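Local coordinates for protein bacterial fluorinating enzyme homolog (Thermus thermophilus, PDB 2CW5) that hydrolyses S-adenosyl-L-methionine to adenosine and L-methionine as a homotrimer, without the chlorinase or fluorinase activity of its halogenase relatives, at residues Val34-Ala39 against Tyr50-Ala55; Asp44-Ala49 against Leu166-Thr171; Gly176-Phe181 against Gly185-Thr190; Leu231-Asn236 against Glu242-Lys247. All coordinates share one frame; numbering follows the deposited sequence.

Interaction 1: residues Val34-Ala39 against Tyr50-Ala55; sequences VDLAHA and YALFEA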
loop_
_atom_site.group_PDB
_atom_site.type_symbol
_atom_site.label_atom_id
_atom_site.label_comp_id
_atom_site.label_asym_id
_atom_site.label_seq_id
_atom_site.Cartn_x
_atom_site.Cartn_y
_atom_site.Cartn_z
ATOM N N VAL C 34 -7.252 10.190 6.027
ATOM C CA VAL C 34 -7.684 8.804 5.979
ATOM C C VAL C 34 -7.749 8.308 4.539
ATOM O O VAL C 34 -8.464 8.874 3.709
ATOM C CB VAL C 34 -9.069 8.647 6.626
ATOM C CG1 VAL C 34 -9.460 7.173 6.670
ATOM C CG2 VAL C 34 -9.051 9.246 8.035
ATOM N N ASP C 35 -7.001 7.252 4.242
ATOM C CA ASP C 35 -7.012 6.710 2.894
ATOM C C ASP C 35 -8.293 5.931 2.631
ATOM O O ASP C 35 -8.829 5.258 3.520
ATOM C CB ASP C 35 -5.815 5.787 2.656
ATOM C CG ASP C 35 -4.491 6.530 2.654
ATOM O OD1 ASP C 35 -4.423 7.631 2.074
ATOM O OD2 ASP C 35 -3.511 5.998 3.218
ATOM N N LEU C 36 -8.795 6.058 1.410
ATOM C CA LEU C 36 -9.974 5.323 0.986
ATOM C C LEU C 36 -9.431 4.151 0.173
ATOM O O LEU C 36 -9.663 2.989 0.502
ATOM C CB LEU C 36 -10.880 6.196 0.113
ATOM C CG LEU C 36 -11.641 7.312 0.835
ATOM C CD1 LEU C 36 -12.438 8.141 -0.172
ATOM C CD2 LEU C 36 -12.582 6.700 1.861
ATOM N N ALA C 37 -8.684 4.473 -0.882
ATOM C CA ALA C 37 -8.091 3.460 -1.753
ATOM C C ALA C 37 -7.021 4.100 -2.639
ATOM O O ALA C 37 -7.161 5.253 -3.048
ATOM C CB ALA C 37 -9.178 2.813 -2.617
ATOM N N HIS C 38 -5.956 3.354 -2.932
ATOM C CA HIS C 38 -4.869 3.859 -3.765
ATOM C C HIS C 38 -4.368 2.838 -4.783
ATOM O O HIS C 38 -3.655 3.189 -5.725
ATOM C CB HIS C 38 -3.694 4.326 -2.887
ATOM C CG HIS C 38 -4.003 5.538 -2.062
ATOM N ND1 HIS C 38 -4.365 6.744 -2.623
ATOM C CD2 HIS C 38 -4.072 5.711 -0.721
ATOM C CE1 HIS C 38 -4.647 7.607 -1.664
ATOM N NE2 HIS C 38 -4.478 7.004 -0.499
ATOM N N ALA C 39 -4.735 1.577 -4.593
ATOM C CA ALA C 39 -4.310 0.520 -5.505
ATOM C C ALA C 39 -5.375 0.241 -6.565
ATOM O O ALA C 39 -5.580 -0.903 -6.954
ATOM C CB ALA C 39 -3.999 -0.760 -4.719
ATOM N N TYR C 50 -17.231 4.254 -8.194
ATOM C CA TYR C 50 -17.956 3.332 -7.323
ATOM C C TYR C 50 -17.369 3.314 -5.913
ATOM O O TYR C 50 -18.114 3.314 -4.929
ATOM C CB TYR C 50 -17.964 1.910 -7.903
ATOM C CG TYR C 50 -18.734 0.932 -7.033
ATOM C CD1 TYR C 50 -20.094 1.124 -6.777
ATOM C CD2 TYR C 50 -18.095 -0.150 -6.424
ATOM C CE1 TYR C 50 -20.796 0.269 -5.935
ATOM C CE2 TYR C 50 -18.795 -1.018 -5.574
ATOM C CZ TYR C 50 -20.144 -0.797 -5.335
ATOM O OH TYR C 50 -20.847 -1.631 -4.494
ATOM N N ALA C 51 -16.040 3.303 -5.810
ATOM C CA ALA C 51 -15.385 3.291 -4.504
ATOM C C ALA C 51 -15.833 4.481 -3.649
ATOM O O ALA C 51 -16.055 4.342 -2.449
ATOM C CB ALA C 51 -13.865 3.306 -4.671
ATOM N N LEU C 52 -15.952 5.654 -4.268
ATOM C CA LEU C 52 -16.395 6.845 -3.551
ATOM C C LEU C 52 -17.845 6.667 -3.105
ATOM O O LEU C 52 -18.200 6.978 -1.974
ATOM C CB LEU C 52 -16.265 8.081 -4.446
ATOM C CG LEU C 52 -14.824 8.483 -4.793
ATOM C CD1 LEU C 52 -14.833 9.606 -5.831
ATOM C CD2 LEU C 52 -14.097 8.931 -3.530
ATOM N N PHE C 53 -18.675 6.161 -4.014
ATOM C CA PHE C 53 -20.090 5.907 -3.752
ATOM C C PHE C 53 -20.244 4.988 -2.538
ATOM O O PHE C 53 -21.086 5.204 -1.665
ATOM C CB PHE C 53 -20.694 5.239 -4.989
ATOM C CG PHE C 53 -22.135 4.861 -4.847
ATOM C CD1 PHE C 53 -23.139 5.819 -4.976
ATOM C CD2 PHE C 53 -22.496 3.532 -4.632
ATOM C CE1 PHE C 53 -24.483 5.456 -4.897
ATOM C CE2 PHE C 53 -23.842 3.157 -4.552
ATOM C CZ PHE C 53 -24.836 4.123 -4.686
ATOM N N GLU C 54 -19.403 3.963 -2.502
ATOM C CA GLU C 54 -19.403 2.965 -1.448
ATOM C C GLU C 54 -19.105 3.508 -0.045
ATOM O O GLU C 54 -19.750 3.119 0.928
ATOM C CB GLU C 54 -18.391 1.878 -1.828
ATOM C CG GLU C 54 -18.276 0.709 -0.886
ATOM C CD GLU C 54 -17.771 -0.539 -1.602
ATOM O OE1 GLU C 54 -16.749 -0.452 -2.316
ATOM O OE2 GLU C 54 -18.401 -1.606 -1.453
ATOM N N ALA C 55 -18.153 4.427 0.054
ATOM C CA ALA C 55 -17.755 4.962 1.352
ATOM C C ALA C 55 -18.360 6.285 1.806
ATOM O O ALA C 55 -18.474 6.533 3.010
ATOM C CB ALA C 55 -16.233 5.066 1.400
#

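Interaction 2: residues Asp44-Ala49 against Leu166-Thr171; sequences DLRRAA and LPLALT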
loop_
_atom_site.group_PDB
_atom_site.type_symbol
_atom_site.label_atom_id
_atom_site.label_comp_id
_atom_site.label_asym_id
_atom_site.label_seq_id
_atom_site.Cartn_x
_atom_site.Cartn_y
_atom_site.Cartn_z
ATOM N N ASP C 44 -8.930 4.112 -14.308
ATOM C CA ASP C 44 -10.249 3.472 -14.249
ATOM C C ASP C 44 -11.228 4.335 -13.450
ATOM O O ASP C 44 -11.365 4.173 -12.235
ATOM C CB ASP C 44 -10.141 2.091 -13.597
ATOM C CG ASP C 44 -11.375 1.229 -13.831
ATOM O OD1 ASP C 44 -12.483 1.776 -14.021
ATOM O OD2 ASP C 44 -11.239 -0.010 -13.807
ATOM N N LEU C 45 -11.918 5.237 -14.141
ATOM C CA LEU C 45 -12.868 6.142 -13.498
ATOM C C LEU C 45 -14.117 5.484 -12.921
ATOM O O LEU C 45 -14.618 5.910 -11.883
ATOM C CB LEU C 45 -13.293 7.240 -14.478
ATOM C CG LEU C 45 -12.174 8.153 -14.981
ATOM C CD1 LEU C 45 -12.749 9.168 -15.959
ATOM C CD2 LEU C 45 -11.515 8.857 -13.802
ATOM N N ARG C 46 -14.632 4.459 -13.588
ATOM C CA ARG C 46 -15.837 3.795 -13.105
ATOM C C ARG C 46 -15.571 3.074 -11.790
ATOM O O ARG C 46 -16.398 3.091 -10.891
ATOM C CB ARG C 46 -16.358 2.820 -14.163
ATOM C CG ARG C 46 -16.788 3.517 -15.453
ATOM C CD ARG C 46 -16.964 2.519 -16.583
ATOM N NE ARG C 46 -18.166 1.700 -16.449
ATOM C CZ ARG C 46 -19.332 1.984 -17.020
ATOM N NH1 ARG C 46 -19.462 3.074 -17.764
ATOM N NH2 ARG C 46 -20.363 1.163 -16.869
ATOM N N ARG C 47 -14.403 2.448 -11.686
ATOM C CA ARG C 47 -14.015 1.735 -10.480
ATOM C C ARG C 47 -13.877 2.744 -9.350
ATOM O O ARG C 47 -14.365 2.528 -8.232
ATOM C CB ARG C 47 -12.676 1.021 -10.715
ATOM C CG ARG C 47 -12.052 0.382 -9.483
ATOM C CD ARG C 47 -12.860 -0.783 -8.951
ATOM N NE ARG C 47 -12.200 -1.389 -7.796
ATOM C CZ ARG C 47 -11.186 -2.247 -7.875
ATOM N NH1 ARG C 47 -10.714 -2.618 -9.060
ATOM N NH2 ARG C 47 -10.627 -2.717 -6.767
ATOM N N ALA C 48 -13.228 3.862 -9.655
ATOM C CA ALA C 48 -13.016 4.912 -8.665
ATOM C C ALA C 48 -14.323 5.582 -8.264
ATOM O O ALA C 48 -14.531 5.892 -7.086
ATOM C CB ALA C 48 -12.029 5.952 -9.204
ATOM N N ALA C 49 -15.207 5.809 -9.237
ATOM C CA ALA C 49 -16.499 6.436 -8.945
ATOM C C ALA C 49 -17.275 5.562 -7.971
ATOM O O ALA C 49 -17.911 6.061 -7.040
ATOM C CB ALA C 49 -17.315 6.614 -10.229
ATOM N N LEU C 166 -20.256 11.118 -15.680
ATOM C CA LEU C 166 -20.163 9.941 -16.529
ATOM C C LEU C 166 -21.594 9.485 -16.790
ATOM O O LEU C 166 -22.491 9.780 -15.997
ATOM C CB LEU C 166 -19.399 8.819 -15.825
ATOM C CG LEU C 166 -17.949 9.075 -15.408
ATOM C CD1 LEU C 166 -17.436 7.869 -14.654
ATOM C CD2 LEU C 166 -17.087 9.350 -16.630
ATOM N N PRO C 167 -21.827 8.767 -17.903
ATOM C CA PRO C 167 -23.158 8.264 -18.267
ATOM C C PRO C 167 -23.550 7.025 -17.454
ATOM O O PRO C 167 -23.760 5.940 -18.006
ATOM C CB PRO C 167 -23.006 7.960 -19.757
ATOM C CG PRO C 167 -21.596 7.478 -19.839
ATOM C CD PRO C 167 -20.853 8.486 -18.977
ATOM N N LEU C 168 -23.645 7.192 -16.138
ATOM C CA LEU C 168 -23.999 6.091 -15.250
ATOM C C LEU C 168 -25.367 6.331 -14.627
ATOM O O LEU C 168 -25.583 7.332 -13.948
ATOM C CB LEU C 168 -22.955 5.957 -14.140
ATOM C CG LEU C 168 -21.497 5.845 -14.594
ATOM C CD1 LEU C 168 -20.575 5.891 -13.379
ATOM C CD2 LEU C 168 -21.304 4.558 -15.377
ATOM N N ALA C 169 -26.294 5.412 -14.860
ATOM C CA ALA C 169 -27.629 5.556 -14.308
ATOM C C ALA C 169 -28.013 4.329 -13.497
ATOM O O ALA C 169 -28.039 3.215 -14.019
ATOM C CB ALA C 169 -28.635 5.771 -15.431
ATOM N N LEU C 170 -28.295 4.527 -12.215
ATOM C CA LEU C 170 -28.716 3.410 -11.376
ATOM C C LEU C 170 -30.202 3.263 -11.665
ATOM O O LEU C 170 -30.898 4.258 -11.879
ATOM C CB LEU C 170 -28.476 3.729 -9.898
ATOM C CG LEU C 170 -27.042 4.173 -9.598
ATOM C CD1 LEU C 170 -26.893 4.422 -8.103
ATOM C CD2 LEU C 170 -26.049 3.101 -10.078
ATOM N N THR C 171 -30.701 2.034 -11.682
ATOM C CA THR C 171 -32.112 1.843 -11.999
ATOM C C THR C 171 -32.695 0.553 -11.457
ATOM O O THR C 171 -31.978 -0.417 -11.219
ATOM C CB THR C 171 -32.327 1.885 -13.539
ATOM O OG1 THR C 171 -33.609 1.342 -13.870
ATOM C CG2 THR C 171 -31.250 1.082 -14.248
#

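Interaction 3: residues Gly176-Phe181 against Gly185-Thr190; sequences GEVLTF and GNAITT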
loop_
_atom_site.group_PDB
_atom_site.type_symbol
_atom_site.label_atom_id
_atom_site.label_comp_id
_atom_site.label_asym_id
_atom_site.label_seq_id
_atom_site.Cartn_x
_atom_site.Cartn_y
_atom_site.Cartn_z
ATOM N N GLY C 176 -30.007 -2.906 -17.081
ATOM C CA GLY C 176 -28.940 -2.144 -16.458
ATOM C C GLY C 176 -27.657 -2.502 -17.179
ATOM O O GLY C 176 -27.703 -3.035 -18.289
ATOM N N GLU C 177 -26.509 -2.227 -16.570
ATOM C CA GLU C 177 -25.247 -2.570 -17.216
ATOM C C GLU C 177 -24.189 -2.871 -16.167
ATOM O O GLU C 177 -24.372 -2.570 -14.990
ATOM C CB GLU C 177 -24.760 -1.410 -18.092
ATOM C CG GLU C 177 -24.234 -0.224 -17.284
ATOM C CD GLU C 177 -23.632 0.867 -18.150
ATOM O OE1 GLU C 177 -24.386 1.709 -18.675
ATOM O OE2 GLU C 177 -22.395 0.875 -18.312
ATOM N N VAL C 178 -23.088 -3.483 -16.591
ATOM C CA VAL C 178 -22.006 -3.755 -15.663
ATOM C C VAL C 178 -21.305 -2.419 -15.438
ATOM O O VAL C 178 -20.821 -1.793 -16.389
ATOM C CB VAL C 178 -20.991 -4.773 -16.236
ATOM C CG1 VAL C 178 -19.818 -4.916 -15.281
ATOM C CG2 VAL C 178 -21.667 -6.131 -16.436
ATOM N N LEU C 179 -21.271 -1.973 -14.185
ATOM C CA LEU C 179 -20.642 -0.703 -13.836
ATOM C C LEU C 179 -19.126 -0.824 -13.769
ATOM O O LEU C 179 -18.394 -0.049 -14.396
ATOM C CB LEU C 179 -21.164 -0.207 -12.480
ATOM C CG LEU C 179 -20.500 1.051 -11.894
ATOM C CD1 LEU C 179 -20.748 2.244 -12.803
ATOM C CD2 LEU C 179 -21.066 1.328 -10.505
ATOM N N THR C 180 -18.662 -1.805 -13.006
ATOM C CA THR C 180 -17.235 -2.033 -12.819
ATOM C C THR C 180 -17.074 -3.391 -12.129
ATOM O O THR C 180 -18.043 -4.133 -12.008
ATOM C CB THR C 180 -16.629 -0.905 -11.936
ATOM O OG1 THR C 180 -15.214 -1.086 -11.810
ATOM C CG2 THR C 180 -17.269 -0.909 -10.546
ATOM N N PHE C 181 -15.855 -3.715 -11.698
ATOM C CA PHE C 181 -15.580 -4.982 -11.010
ATOM C C PHE C 181 -14.819 -4.689 -9.721
ATOM O O PHE C 181 -14.161 -3.657 -9.616
ATOM C CB PHE C 181 -14.703 -5.886 -11.885
ATOM C CG PHE C 181 -15.324 -6.254 -13.196
ATOM C CD1 PHE C 181 -16.248 -7.290 -13.277
ATOM C CD2 PHE C 181 -15.008 -5.542 -14.350
ATOM C CE1 PHE C 181 -16.849 -7.614 -14.489
ATOM C CE2 PHE C 181 -15.603 -5.858 -15.564
ATOM C CZ PHE C 181 -16.526 -6.896 -15.636
ATOM N N GLY C 185 -12.910 -9.677 -8.863
ATOM C CA GLY C 185 -13.486 -9.968 -10.159
ATOM C C GLY C 185 -15.002 -9.992 -10.135
ATOM O O GLY C 185 -15.627 -10.349 -11.132
ATOM N N ASN C 186 -15.594 -9.628 -8.998
ATOM C CA ASN C 186 -17.048 -9.586 -8.882
ATOM C C ASN C 186 -17.506 -8.428 -9.759
ATOM O O ASN C 186 -16.861 -7.386 -9.802
ATOM C CB ASN C 186 -17.495 -9.299 -7.438
ATOM C CG ASN C 186 -17.129 -10.405 -6.470
ATOM O OD1 ASN C 186 -17.291 -11.586 -6.770
ATOM N ND2 ASN C 186 -16.649 -10.025 -5.289
ATOM N N ALA C 187 -18.621 -8.606 -10.448
ATOM C CA ALA C 187 -19.135 -7.549 -11.306
ATOM C C ALA C 187 -20.189 -6.723 -10.571
ATOM O O ALA C 187 -21.137 -7.270 -10.005
ATOM C CB ALA C 187 -19.727 -8.149 -12.565
ATOM N N ILE C 188 -20.004 -5.408 -10.568
ATOM C CA ILE C 188 -20.950 -4.497 -9.936
ATOM C C ILE C 188 -21.834 -3.971 -11.063
ATOM O O ILE C 188 -21.320 -3.495 -12.076
ATOM C CB ILE C 188 -20.232 -3.289 -9.287
ATOM C CG1 ILE C 188 -19.111 -3.771 -8.360
ATOM C CG2 ILE C 188 -21.242 -2.429 -8.543
ATOM C CD1 ILE C 188 -19.577 -4.624 -7.189
ATOM N N THR C 189 -23.152 -4.057 -10.900
ATOM C CA THR C 189 -24.060 -3.580 -11.934
ATOM C C THR C 189 -24.759 -2.310 -11.474
ATOM O O THR C 189 -24.605 -1.887 -10.327
ATOM C CB THR C 189 -25.139 -4.626 -12.291
ATOM O OG1 THR C 189 -26.146 -4.646 -11.273
ATOM C CG2 THR C 189 -24.510 -6.022 -12.418
ATOM N N THR C 190 -25.520 -1.708 -12.380
ATOM C CA THR C 190 -26.251 -0.481 -12.090
ATOM C C THR C 190 -27.667 -0.777 -11.593
ATOM O O THR C 190 -28.453 0.141 -11.352
ATOM C CB THR C 190 -26.346 0.411 -13.351
ATOM O OG1 THR C 190 -26.927 -0.345 -14.425
ATOM C CG2 THR C 190 -24.969 0.902 -13.767
#

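Interaction 4: residues Leu231-Asn236 against Glu242-Lys247; sequences LEVAVN and EALGLK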
loop_
_atom_site.group_PDB
_atom_site.type_symbol
_atom_site.label_atom_id
_atom_site.label_comp_id
_atom_site.label_asym_id
_atom_site.label_seq_id
_atom_site.Cartn_x
_atom_site.Cartn_y
_atom_site.Cartn_z
ATOM N N LEU C 231 -26.924 -4.543 -7.492
ATOM C CA LEU C 231 -26.872 -5.969 -7.790
ATOM C C LEU C 231 -25.455 -6.331 -8.219
ATOM O O LEU C 231 -24.816 -5.598 -8.973
ATOM C CB LEU C 231 -27.873 -6.336 -8.898
ATOM C CG LEU C 231 -27.966 -7.823 -9.283
ATOM C CD1 LEU C 231 -29.315 -8.117 -9.920
ATOM C CD2 LEU C 231 -26.839 -8.190 -10.231
ATOM N N GLU C 232 -24.964 -7.460 -7.721
ATOM C CA GLU C 232 -23.625 -7.917 -8.052
ATOM C C GLU C 232 -23.662 -9.351 -8.566
ATOM O O GLU C 232 -24.603 -10.092 -8.285
ATOM C CB GLU C 232 -22.721 -7.834 -6.815
ATOM C CG GLU C 232 -22.320 -6.413 -6.429
ATOM C CD GLU C 232 -21.513 -6.349 -5.138
ATOM O OE1 GLU C 232 -20.681 -7.251 -4.900
ATOM O OE2 GLU C 232 -21.696 -5.383 -4.370
ATOM N N VAL C 233 -22.638 -9.720 -9.331
ATOM C CA VAL C 233 -22.506 -11.067 -9.884
ATOM C C VAL C 233 -21.134 -11.601 -9.493
ATOM O O VAL C 233 -20.108 -11.031 -9.869
ATOM C CB VAL C 233 -22.608 -11.068 -11.424
ATOM C CG1 VAL C 233 -22.272 -12.459 -11.971
ATOM C CG2 VAL C 233 -24.011 -10.670 -11.851
ATOM N N ALA C 234 -21.114 -12.694 -8.736
ATOM C CA ALA C 234 -19.851 -13.270 -8.296
ATOM C C ALA C 234 -19.729 -14.757 -8.595
ATOM O O ALA C 234 -20.708 -15.431 -8.909
ATOM C CB ALA C 234 -19.668 -13.032 -6.800
ATOM N N VAL C 235 -18.501 -15.252 -8.505
ATOM C CA VAL C 235 -18.211 -16.660 -8.719
ATOM C C VAL C 235 -17.549 -17.138 -7.440
ATOM O O VAL C 235 -16.557 -16.557 -6.997
ATOM C CB VAL C 235 -17.236 -16.876 -9.901
ATOM C CG1 VAL C 235 -16.716 -18.307 -9.895
ATOM C CG2 VAL C 235 -17.940 -16.588 -11.220
ATOM N N ASN C 236 -18.107 -18.184 -6.841
ATOM C CA ASN C 236 -17.560 -18.732 -5.606
ATOM C C ASN C 236 -16.081 -19.047 -5.806
ATOM O O ASN C 236 -15.713 -19.770 -6.733
ATOM C CB ASN C 236 -18.315 -20.006 -5.221
ATOM C CG ASN C 236 -18.096 -20.398 -3.773
ATOM O OD1 ASN C 236 -16.960 -20.499 -3.310
ATOM N ND2 ASN C 236 -19.187 -20.623 -3.051
ATOM N N GLU C 242 -13.315 -13.052 -15.026
ATOM C CA GLU C 242 -12.550 -14.053 -15.766
ATOM C C GLU C 242 -13.416 -15.215 -16.238
ATOM O O GLU C 242 -13.566 -15.447 -17.437
ATOM C CB GLU C 242 -11.421 -14.615 -14.895
ATOM C CG GLU C 242 -10.423 -13.594 -14.376
ATOM C CD GLU C 242 -9.278 -14.250 -13.615
ATOM O OE1 GLU C 242 -8.532 -15.043 -14.231
ATOM O OE2 GLU C 242 -9.123 -13.980 -12.403
ATOM N N ALA C 243 -13.980 -15.942 -15.280
ATOM C CA ALA C 243 -14.817 -17.102 -15.566
ATOM C C ALA C 243 -15.941 -16.848 -16.569
ATOM O O ALA C 243 -16.207 -17.690 -17.431
ATOM C CB ALA C 243 -15.394 -17.652 -14.268
ATOM N N LEU C 244 -16.600 -15.695 -16.465
ATOM C CA LEU C 244 -17.702 -15.377 -17.366
ATOM C C LEU C 244 -17.328 -14.412 -18.490
ATOM O O LEU C 244 -18.176 -14.039 -19.301
ATOM C CB LEU C 244 -18.876 -14.803 -16.570
ATOM C CG LEU C 244 -19.318 -15.619 -15.352
ATOM C CD1 LEU C 244 -20.550 -14.979 -14.734
ATOM C CD2 LEU C 244 -19.613 -17.054 -15.761
ATOM N N GLY C 245 -16.061 -14.014 -18.536
ATOM C CA GLY C 245 -15.603 -13.100 -19.571
ATOM C C GLY C 245 -16.392 -11.806 -19.633
ATOM O O GLY C 245 -16.682 -11.299 -20.716
ATOM N N LEU C 246 -16.732 -11.260 -18.471
ATOM C CA LEU C 246 -17.509 -10.024 -18.408
ATOM C C LEU C 246 -16.682 -8.776 -18.689
ATOM O O LEU C 246 -15.461 -8.771 -18.527
ATOM C CB LEU C 246 -18.168 -9.886 -17.034
ATOM C CG LEU C 246 -19.033 -11.067 -16.585
ATOM C CD1 LEU C 246 -19.600 -10.788 -15.202
ATOM C CD2 LEU C 246 -20.152 -11.297 -17.588
ATOM N N LYS C 247 -17.364 -7.718 -19.111
ATOM C CA LYS C 247 -16.722 -6.444 -19.399
ATOM C C LYS C 247 -17.650 -5.294 -19.017
ATOM O O LYS C 247 -18.872 -5.437 -19.058
ATOM C CB LYS C 247 -16.357 -6.355 -20.884
ATOM C CG LYS C 247 -15.263 -7.328 -21.299
ATOM C CD LYS C 247 -14.704 -7.000 -22.675
ATOM C CE LYS C 247 -13.451 -7.823 -22.970
ATOM N NZ LYS C 247 -13.726 -9.288 -22.995
#

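Interaction 1: residues Val34-Ala39 against Tyr50-Ala55
Leu36 meets Leu52 and Ala55 where the strand outermost in this chain's mixed sheet packs against the helix that follows it. Strand 34-37, helix 45-55 and strand 64-68 form a beta-alpha-beta crossover in that sheet, with strand 4-8 lying between the two parallel strands; the helix therefore has to cover the sheet, and Leu36 is one place where it does so. From CB, which heads toward the helix, the chain turns CG beside the backbone N (chi1 -72°), and the fork at CG then divides the work. CD1, extending the chain away from CA, lies 3.8 Å from Leu52 CD2, while the other branch, CD2, rests 4.0 Å from Ala55 CB, almost one helical turn further on. One leucine thus spans two residues on the same side of the helix, three positions apart. The two leucine side chains cross at about a right angle, and one methyl of each makes the contact. Leu52 reaches on to Leu7, Val65 and Ala67 of the central strands, and Ala51 also sits over Leu7. Ala18 of the second subunit packs on Leu36 as well, which ties this buried layer to the trimer.

Polar groups brace Asp35 and His38. Lys21 forms a salt bridge with Asp35 OD2, and Ser8 OG is hydrogen-bonded to His38 ND1. The remaining pair closes the set: His38 NE2 donates to Asp35 OD1 at 2.6 Å, with the acceptor in the imidazole plane but the donor approaching from above the carboxylate plane.

Interaction 2: residues Asp44-Ala49 against Leu166-Thr171
The first turn of helix 45-55 meets the connection between the mixed sheet and the antiparallel sheet, with Leu45 and Arg46 facing Leu166 and Leu168. This is a contact between distant parts of the chain, and no hydrogen bond crosses it directly. Leu166 CD1 approaches Leu45 CB at 4.2 Å and also touches the aliphatic base of Arg46, 4.5 Å from CG. Further out, the arginine bends at chi3 (73°), and its guanidinium receives Leu168 CD2 over one face: the methyl lies 3.4 Å from NH1, offset toward the rim. Pro167 centres an inverse gamma turn, and the side chains before and after it both point toward the helix. At the helix start, Asp44 serves as N-cap, its OD1 accepting from Arg47 N at 3.1 Å. The side chain of Leu45 lies about 6 Å from that of Asp70, a residue probably important for activity.

The polar rim of Arg46 has its partners in strand 175-181: NE bonds to Leu179 O, and NH2 pairs with Glu177 OE2 and Val178 O. Those bonds would fix the rotation of the guanidinium, so that the methyl of Leu168 can cover a face while the charge is probably balanced by Glu177.

Interaction 3: residues Gly176-Phe181 against Gly185-Thr190
Thr190 fits against the start of the hairpin's first strand, at Gly176 and Glu177. Its hydroxyl occupies the hollow beside Gly176, where any beta-carbon would collide with it; with chi1 at 55°, OG1 accepts from Glu177 N at 2.9 Å. Thr190 N returns a bond to Glu177 O, and the methyl CG2 lies 3.8 Å from Glu177 CG. Replacing Thr190 by valine would probably leave Glu177 N without this acceptor and put a methyl group beside Gly176.

Further along lies a classic beta bulge: Leu179 N and Thr180 N both donate to Ile188 O, at 2.6 Å and 3.3 Å. Past it Ile188 N bonds to Thr180 O. Thr180 and Ile188 share one face of the sheet and lie side by side, with Thr180 CG2 4.0 Å from Ile188 CB. The other face carries Phe181, whose CE1 presses to 3.5 Å from Ala187 CB while Asn186 O comes to the ring edge, near its plane; Val178 CG1 fills in beside the same alanine. Asn186 itself probably binds the substrate's adenosine part.

Within the antiparallel sheet, strand 251-254 flanks 175-181, strand 231-235 flanks 187-189, and Tyr50 of helix 45-55 lies over Leu179, Thr180 and Ile188.

Interaction 4: residues Leu231-Asn236 against Glu242-Lys247
Strand 231-235 passes the end of helix 240-243 with no hydrogen bond between them, and the closest CA atoms, those of Val235 and Ala243, remain 7.7 Å apart. The gap is bridged by side chains, and the alternation of a beta strand decides which ones. Val233 and Val235 point toward the helix end, whereas Ala234 between them points away. Val235 CG2 comes 4.1 Å from Ala243 CB, with Leu244 CG somewhat further at 4.5 Å, so this one methyl sits over both residues. Its chi1 of 167° turns CG2 beside the backbone N and anti to the carbonyl carbon. Val233 uses its other branch: CG1 touches Leu244 CD1 at 4.1 Å, the leucine approaching at a slant. Leu244 therefore spans both valines, and Pro221 packs on it as well. Leu246 adds a looser approach, its CD1 4.5 Å from Val233 CG1, and it continues to Ala187 on the adjacent strand.

Between the two leucines the helix ends at Gly245. With its positive phi of 56°, this is the C-prime residue of a Schellman motif: Gly245 N bonds to Glu242 O at 3.1 Å, and Leu246 N to Arg241 O. On the strand's other face, Glu232 packs against Ile188, and its OE1 has a weak hydrogen bond with Tyr224 OH. Glu232 and Val235 probably bind S-adenosyl-L-methionine, as in relatives. The whole is a short helix ended by a Schellman motif, packed in the C-terminal domain's antiparallel sheet on a strand that probably lines the substrate site.

Overall arrangement
Helix 45-55 joins interactions 1 and 2: its later turns bury methyl groups against the mixed sheet, while its first turn meets the interdomain connection at a partly buried site. Interactions 3 and 4 belong to the antiparallel sheet, where strands 187-189 and 231-235 are neighbours bonded through Ala187 N and Val233 O. Interaction 3 is buried and relies mainly on backbone hydrogen bonds, with one to a threonine hydroxyl; interaction 4, further from the chain's centre, is purely apolar and reaches the exposed Ala243. The two halves meet at interaction 2, whose Arg46 grips the hairpin of interaction 3, and at Tyr50, which reaches both Ile188 and Glu232.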